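Local coordinates for muconolactone isomerase-like protein (PDB 1VDH), which catalyses the peroxide-dependent, stepwise decarboxylation of coproheme to heme b, the last step of the coproporphyrin-dependent heme pathway, and works as a homopentamer, at the interface of chains A and B. Residues are numbered along the deposited sequence; one frame, centred on the assembly and turned at random. Chains: chain A/B, muconolactone isomerase-like protein.

Contact 1: the interface of chains A and B. Residues chain A 211, 215; chain B 9, 11, 13, 113, 191, 198.
A:Lys211 and A:Tyr215, one turn apart on helix 207-217, reach into a polar pocket of the neighbouring subunit in this homopentamer of the chlorite dismutase family. The lysine runs out extended and bends only at its end (chi4 -63°), which turns the ammonium group between two carboxylates. NZ of A:Lys211 lies 2.7 Å from OE1 of B:Glu113, on that oxygen's anti lone pair, and 2.8 Å from OE2 of B:Glu13, which it meets well out of the carboxylate plane. Each acceptor oxygen is gripped a second time from its own chain: B:Thr11 OG1 donates to B:Glu13 OE2, and B:Gln191 NE2 gives B:Glu113 OE1 a nearly straight bond (162° at H) on the syn lone pair. B:Trp198 NE1 holds the other oxygen, OE2, of B:Glu113. An alanine in place of A:Lys211 would probably strand the two glutamates without their shared cation, their charges then tending to push apart. Alongside, the amide of B:Gln191 tips its NE2 over the centre of the A:Tyr215 ring, 3.3 Å above the plane, the two planes 41° apart. The methyl CG2 of B:Thr11 meets this ring at its edge, 3.5 Å from CE2 of A:Tyr215, while A:Tyr215 OH approaches the indole rim of B:Trp198 in plane and reaches B:Glu113 and B:Thr9 through waters. Within chain B the pocket is built from strands 10-14, 102-116 and 198-204 and the loop carrying B:Gln191, against which the helix of chain A is laid.

Contact 2: the interface of chains A and B. Residues chain A 66-68, 141, 234, 236; chain B 83-84, 87.
B:Leu83, B:Asp84 and B:Leu87, from the first turns of helix 83-94, press against strands of the neighbouring subunit and the loop at the end of strand 61-67 in this chlorite dismutase-family pentamer, a case of a helix docking on a sheet through one apolar and one polar flank. The apolar part is close-packed. B:Leu87 points its CD2 branch at A:Val68, 3.7 Å from CB of that valine, with the two side chains at about a right angle, while its CD1 lies against CB of A:Lys236. B:Leu83 spreads its two methyls: CD1 goes to A:Val68, and CD2 sits 3.9 Å from CD1 of A:Tyr141 and also touches CG1 of A:Val234. Beside this apolar packing stands B:Asp84. The phenol OH of A:Tyr141 donates to OD1 of B:Asp84 at 2.6 Å, from the syn side but 30° out of the carboxylate plane; that oxygen lies in the plane of the tyrosine ring, at its edge. A:Lys236 crosses the aspartate at about a right angle, and its bend at chi4 (61°) brings NZ to 3.2 Å from OD2 of B:Asp84, a salt bridge whose hydrogen bond is weak. The position near the helix start, together with this lysine, would be expected to stabilise the carboxylate's charge. Contact is looser at A:Gln66, whose extended side chain comes from the opposite direction to B:Leu87. OE1 of A:Gln66 is 3.8 Å from CB of B:Leu87, and a water links this amide oxygen, at 2.9 Å, to the main-chain O of B:Leu87.

Contact 3: the interface of chains A and B. Residues chain A 215, 219; chain B 7-9, 158, 165, 198.
A:Phe219, just beyond helix 207-217, is an aromatic plug set between the N-terminal segment and the 3-10 turn of the next subunit, part of the ring-forming interface of this chlorite dismutase-family homopentamer. Both faces of its ring are engaged. On one, CA of B:Pro8 makes a CH-pi contact 3.9 Å from the ring centroid, and the backbone N of B:Thr9 also lies above the plane, towards the rim. Over the opposite face B:Tyr158 presents its edge, with CD1 3.6 Å from CE2 of A:Phe219 and the ring planes inclined at 55°. CZ of A:Phe219, the far corner of the ring, meets OG1 of B:Thr9 at 3.2 Å. B:Thr9 chi1 is -61°, which sets this hydroxyl beside its own backbone N, where it also takes part in a water link to A:Tyr215. The same edge of B:Tyr158 serves a second ring: its CE1 lies 3.7 Å from CE1 of A:Tyr215, the two side chains running at about a right angle. A:Tyr215 in turn receives CE1 of A:Phe219 over one face, towards the rim, which braces the two chain A rings against each other. Further out, the guanidinium of B:Arg165, from helix 162-176, turns its face to A:Phe219, with CE2 of A:Phe219 3.7 Å from CZ of B:Arg165. A bend at chi3 (-103°) puts the group there. NH2 of B:Arg165 donates to the main-chain O of B:Glu7, a poorly ordered residue, at 2.8 Å, from above the carbonyl plane, which may help to steady the loop that leads into B:Pro8.

Contact 1: the interface of chains A and B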
# COMPACT_ATOMS: atom_id res chain seq x y z
N LYS A 211 6.63 23.53 10.87
CA LYS A 211 5.23 23.70 10.48
C LYS A 211 4.98 25.02 9.74
O LYS A 211 4.31 25.04 8.71
CB LYS A 211 4.33 23.62 11.72
CG LYS A 211 2.84 23.72 11.42
CD LYS A 211 2.03 23.75 12.70
CE LYS A 211 0.54 23.84 12.41
NZ LYS A 211 0.18 25.10 11.70
N TYR A 215 4.27 24.99 5.61
CA TYR A 215 2.93 25.48 5.26
C TYR A 215 3.02 26.75 4.41
O TYR A 215 2.37 26.84 3.37
CB TYR A 215 2.11 25.75 6.53
CG TYR A 215 0.64 26.03 6.28
CD1 TYR A 215 -0.05 25.41 5.23
CD2 TYR A 215 -0.07 26.89 7.11
CE1 TYR A 215 -1.42 25.63 5.02
CE2 TYR A 215 -1.44 27.12 6.92
CZ TYR A 215 -2.10 26.49 5.87
OH TYR A 215 -3.45 26.73 5.67
N THR B 9 -1.83 31.55 4.17
CA THR B 9 -2.84 31.55 5.21
C THR B 9 -2.14 31.84 6.54
O THR B 9 -1.03 31.35 6.79
CB THR B 9 -3.53 30.17 5.30
OG1 THR B 9 -4.17 29.89 4.05
CG2 THR B 9 -4.57 30.15 6.41
N THR B 11 -1.83 31.66 10.64
CA THR B 11 -2.19 30.68 11.66
C THR B 11 -1.63 31.01 13.03
O THR B 11 -0.68 31.77 13.17
CB THR B 11 -1.66 29.26 11.33
OG1 THR B 11 -0.23 29.24 11.46
CG2 THR B 11 -2.06 28.82 9.93
N GLU B 13 -0.65 28.71 16.58
CA GLU B 13 -0.48 27.35 17.06
C GLU B 13 -0.75 27.29 18.56
O GLU B 13 -0.35 28.19 19.30
CB GLU B 13 0.94 26.84 16.79
CG GLU B 13 1.19 26.37 15.36
CD GLU B 13 1.12 27.50 14.35
OE1 GLU B 13 1.78 28.53 14.56
OE2 GLU B 13 0.39 27.36 13.35
N GLU B 113 -4.37 24.29 15.56
CA GLU B 113 -4.20 25.41 14.66
C GLU B 113 -5.45 26.23 14.42
O GLU B 113 -6.52 25.68 14.16
CB GLU B 113 -3.67 24.89 13.32
CG GLU B 113 -3.45 25.96 12.26
CD GLU B 113 -3.31 25.36 10.88
OE1 GLU B 113 -2.21 24.89 10.53
OE2 GLU B 113 -4.31 25.37 10.13
N GLN B 191 1.44 20.17 8.92
CA GLN B 191 2.27 20.57 7.79
C GLN B 191 3.71 20.51 8.29
O GLN B 191 4.05 21.14 9.29
CB GLN B 191 1.93 21.99 7.34
CG GLN B 191 0.44 22.26 7.09
CD GLN B 191 -0.26 22.85 8.31
OE1 GLN B 191 0.11 22.58 9.45
NE2 GLN B 191 -1.28 23.66 8.06
N TRP B 198 -3.48 18.27 7.86
CA TRP B 198 -4.28 18.53 9.05
C TRP B 198 -4.78 17.27 9.70
O TRP B 198 -4.85 16.21 9.07
CB TRP B 198 -5.50 19.41 8.75
CG TRP B 198 -5.19 20.83 8.39
CD1 TRP B 198 -4.99 21.87 9.25
CD2 TRP B 198 -5.02 21.36 7.07
NE1 TRP B 198 -4.70 23.02 8.56
CE2 TRP B 198 -4.72 22.74 7.21
CE3 TRP B 198 -5.09 20.81 5.79
CZ2 TRP B 198 -4.48 23.57 6.12
CZ3 TRP B 198 -4.86 21.64 4.69
CH2 TRP B 198 -4.56 23.01 4.87
O HOH W 1 -4.68 27.21 8.02
O HOH W 2 -5.36 27.27 3.85

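Contact 2: the interface of chains A and B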
# COMPACT_ATOMS: atom_id res chain seq x y z
N GLN A 66 15.21 10.92 18.53
CA GLN A 66 14.06 10.22 19.07
C GLN A 66 12.92 10.72 18.19
O GLN A 66 12.60 11.91 18.20
CB GLN A 66 13.80 10.61 20.52
CG GLN A 66 12.59 9.88 21.12
CD GLN A 66 12.37 10.19 22.59
OE1 GLN A 66 11.29 9.95 23.14
NE2 GLN A 66 13.40 10.71 23.25
N VAL A 67 12.33 9.82 17.41
CA VAL A 67 11.26 10.18 16.48
C VAL A 67 9.86 9.93 17.03
O VAL A 67 9.56 8.85 17.52
CB VAL A 67 11.45 9.41 15.14
CG1 VAL A 67 10.42 9.88 14.10
CG2 VAL A 67 12.86 9.61 14.61
N VAL A 68 8.99 10.94 16.93
CA VAL A 68 7.62 10.81 17.41
C VAL A 68 6.76 9.97 16.48
O VAL A 68 6.98 9.96 15.26
CB VAL A 68 6.96 12.22 17.58
CG1 VAL A 68 6.81 12.91 16.21
CG2 VAL A 68 5.61 12.10 18.27
N TYR A 141 15.79 19.96 16.95
CA TYR A 141 15.00 18.94 16.27
C TYR A 141 15.31 18.83 14.79
O TYR A 141 15.95 19.70 14.20
CB TYR A 141 13.51 19.29 16.43
CG TYR A 141 13.10 19.48 17.88
CD1 TYR A 141 12.52 18.44 18.60
CD2 TYR A 141 13.40 20.66 18.55
CE1 TYR A 141 12.25 18.57 19.97
CE2 TYR A 141 13.14 20.80 19.91
CZ TYR A 141 12.57 19.76 20.61
OH TYR A 141 12.36 19.89 21.97
N VAL A 234 9.60 13.70 12.39
CA VAL A 234 10.13 14.73 13.28
C VAL A 234 10.85 14.04 14.43
O VAL A 234 10.30 13.13 15.05
CB VAL A 234 9.04 15.67 13.83
CG1 VAL A 234 9.68 16.72 14.74
CG2 VAL A 234 8.31 16.36 12.69
N LYS A 236 13.81 14.52 17.88
CA LYS A 236 14.54 15.36 18.81
C LYS A 236 15.96 14.83 18.91
O LYS A 236 16.16 13.64 19.16
CB LYS A 236 13.88 15.31 20.20
CG LYS A 236 14.60 16.11 21.26
CD LYS A 236 13.89 16.01 22.60
CE LYS A 236 14.69 16.69 23.70
NZ LYS A 236 14.86 18.14 23.45
N LEU B 83 6.31 19.38 21.97
CA LEU B 83 6.59 18.01 21.56
C LEU B 83 7.24 17.15 22.65
O LEU B 83 6.91 15.98 22.80
CB LEU B 83 7.46 18.00 20.30
CG LEU B 83 8.03 16.66 19.82
CD1 LEU B 83 6.91 15.67 19.50
CD2 LEU B 83 8.90 16.89 18.61
N ASP B 84 8.18 17.73 23.39
CA ASP B 84 8.88 17.00 24.44
C ASP B 84 7.94 16.29 25.41
O ASP B 84 8.14 15.11 25.70
CB ASP B 84 9.87 17.90 25.18
CG ASP B 84 11.06 18.30 24.31
OD1 ASP B 84 11.03 18.03 23.09
OD2 ASP B 84 12.03 18.88 24.85
N LEU B 87 6.49 13.36 23.62
CA LEU B 87 7.48 12.29 23.47
C LEU B 87 7.56 11.53 24.78
O LEU B 87 7.67 10.31 24.79
CB LEU B 87 8.86 12.88 23.13
CG LEU B 87 9.06 13.42 21.72
CD1 LEU B 87 10.43 14.08 21.60
CD2 LEU B 87 8.94 12.27 20.72
O HOH W 3 8.69 9.03 22.28

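Contact 3: the interface of chains A and B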
# COMPACT_ATOMS: atom_id res chain seq x y z
N TYR A 215 4.27 24.99 5.61
CA TYR A 215 2.93 25.48 5.26
C TYR A 215 3.02 26.75 4.41
O TYR A 215 2.37 26.84 3.37
CB TYR A 215 2.11 25.75 6.53
CG TYR A 215 0.64 26.03 6.28
CD1 TYR A 215 -0.05 25.41 5.23
CD2 TYR A 215 -0.07 26.89 7.11
CE1 TYR A 215 -1.42 25.63 5.02
CE2 TYR A 215 -1.44 27.12 6.92
CZ TYR A 215 -2.10 26.49 5.87
OH TYR A 215 -3.45 26.73 5.67
N PHE A 219 2.35 27.69 -0.51
CA PHE A 219 1.64 28.72 -1.26
C PHE A 219 2.49 29.31 -2.40
O PHE A 219 1.98 30.06 -3.24
CB PHE A 219 1.12 29.83 -0.33
CG PHE A 219 0.04 29.36 0.61
CD1 PHE A 219 0.36 28.90 1.88
CD2 PHE A 219 -1.29 29.34 0.21
CE1 PHE A 219 -0.63 28.42 2.74
CE2 PHE A 219 -2.29 28.87 1.06
CZ PHE A 219 -1.96 28.40 2.33
N GLU B 7 -0.30 34.43 -1.03
CA GLU B 7 -1.02 35.06 0.06
C GLU B 7 -1.21 33.94 1.08
O GLU B 7 -2.32 33.44 1.27
CB GLU B 7 -2.39 35.55 -0.43
CG GLU B 7 -2.70 36.98 -0.05
CD GLU B 7 -1.72 37.97 -0.66
OE1 GLU B 7 -1.27 38.88 0.06
OE2 GLU B 7 -1.41 37.82 -1.86
N PRO B 8 -0.12 33.53 1.74
CA PRO B 8 -0.12 32.46 2.73
C PRO B 8 -1.17 32.64 3.82
O PRO B 8 -1.36 33.74 4.32
CB PRO B 8 1.29 32.55 3.34
CG PRO B 8 2.10 33.16 2.26
CD PRO B 8 1.19 34.21 1.71
N THR B 9 -1.83 31.55 4.17
CA THR B 9 -2.84 31.55 5.21
C THR B 9 -2.14 31.84 6.54
O THR B 9 -1.03 31.35 6.79
CB THR B 9 -3.53 30.17 5.30
OG1 THR B 9 -4.17 29.89 4.05
CG2 THR B 9 -4.57 30.15 6.41
N TYR B 158 -3.99 25.73 -2.92
CA TYR B 158 -2.84 26.59 -2.68
C TYR B 158 -2.55 27.67 -3.72
O TYR B 158 -1.82 28.62 -3.43
CB TYR B 158 -1.61 25.74 -2.37
CG TYR B 158 -1.74 25.00 -1.04
CD1 TYR B 158 -1.26 25.56 0.14
CD2 TYR B 158 -2.35 23.75 -0.98
CE1 TYR B 158 -1.40 24.89 1.37
CE2 TYR B 158 -2.49 23.08 0.23
CZ TYR B 158 -2.02 23.65 1.40
OH TYR B 158 -2.17 22.98 2.59
N ARG B 165 -10.29 31.69 -0.90
CA ARG B 165 -10.13 30.73 0.18
C ARG B 165 -10.95 31.17 1.39
O ARG B 165 -11.59 30.34 2.04
CB ARG B 165 -8.66 30.59 0.58
CG ARG B 165 -7.84 29.75 -0.39
CD ARG B 165 -6.44 29.49 0.16
NE ARG B 165 -5.44 30.34 -0.48
CZ ARG B 165 -4.85 31.38 0.09
NH1 ARG B 165 -5.15 31.72 1.34
NH2 ARG B 165 -3.98 32.10 -0.59
N TRP B 198 -3.48 18.27 7.86
CA TRP B 198 -4.28 18.53 9.05
C TRP B 198 -4.78 17.27 9.70
O TRP B 198 -4.85 16.21 9.07
CB TRP B 198 -5.50 19.41 8.75
CG TRP B 198 -5.19 20.83 8.39
CD1 TRP B 198 -4.99 21.87 9.25
CD2 TRP B 198 -5.02 21.36 7.07
NE1 TRP B 198 -4.70 23.02 8.56
CE2 TRP B 198 -4.72 22.74 7.21
CE3 TRP B 198 -5.09 20.81 5.79
CZ2 TRP B 198 -4.48 23.57 6.12
CZ3 TRP B 198 -4.86 21.64 4.69
CH2 TRP B 198 -4.56 23.01 4.87
O HOH W 4 -5.36 27.27 3.85

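Contacts 1 and 3 are neighbours, their C-alpha centres about 9 Å apart, and they share A:Tyr215, B:Thr9 and B:Trp198: helix 207-217 of chain A serves both through A:Tyr215, which joins a charged patch to an aromatic one. Contact 2 lies apart, its C-alpha centre about 18 Å from that of contact 1 and 25 Å from that of contact 3, and there a helix of chain B meets strands of chain A. The two sides are unlike, which fits a closed homopentamer in which each subunit would offer one surface to each neighbour. The centres of contacts 1 and 2 lie about 14 Å from the predicted active-site residues B:Tyr145 and A:Tyr145.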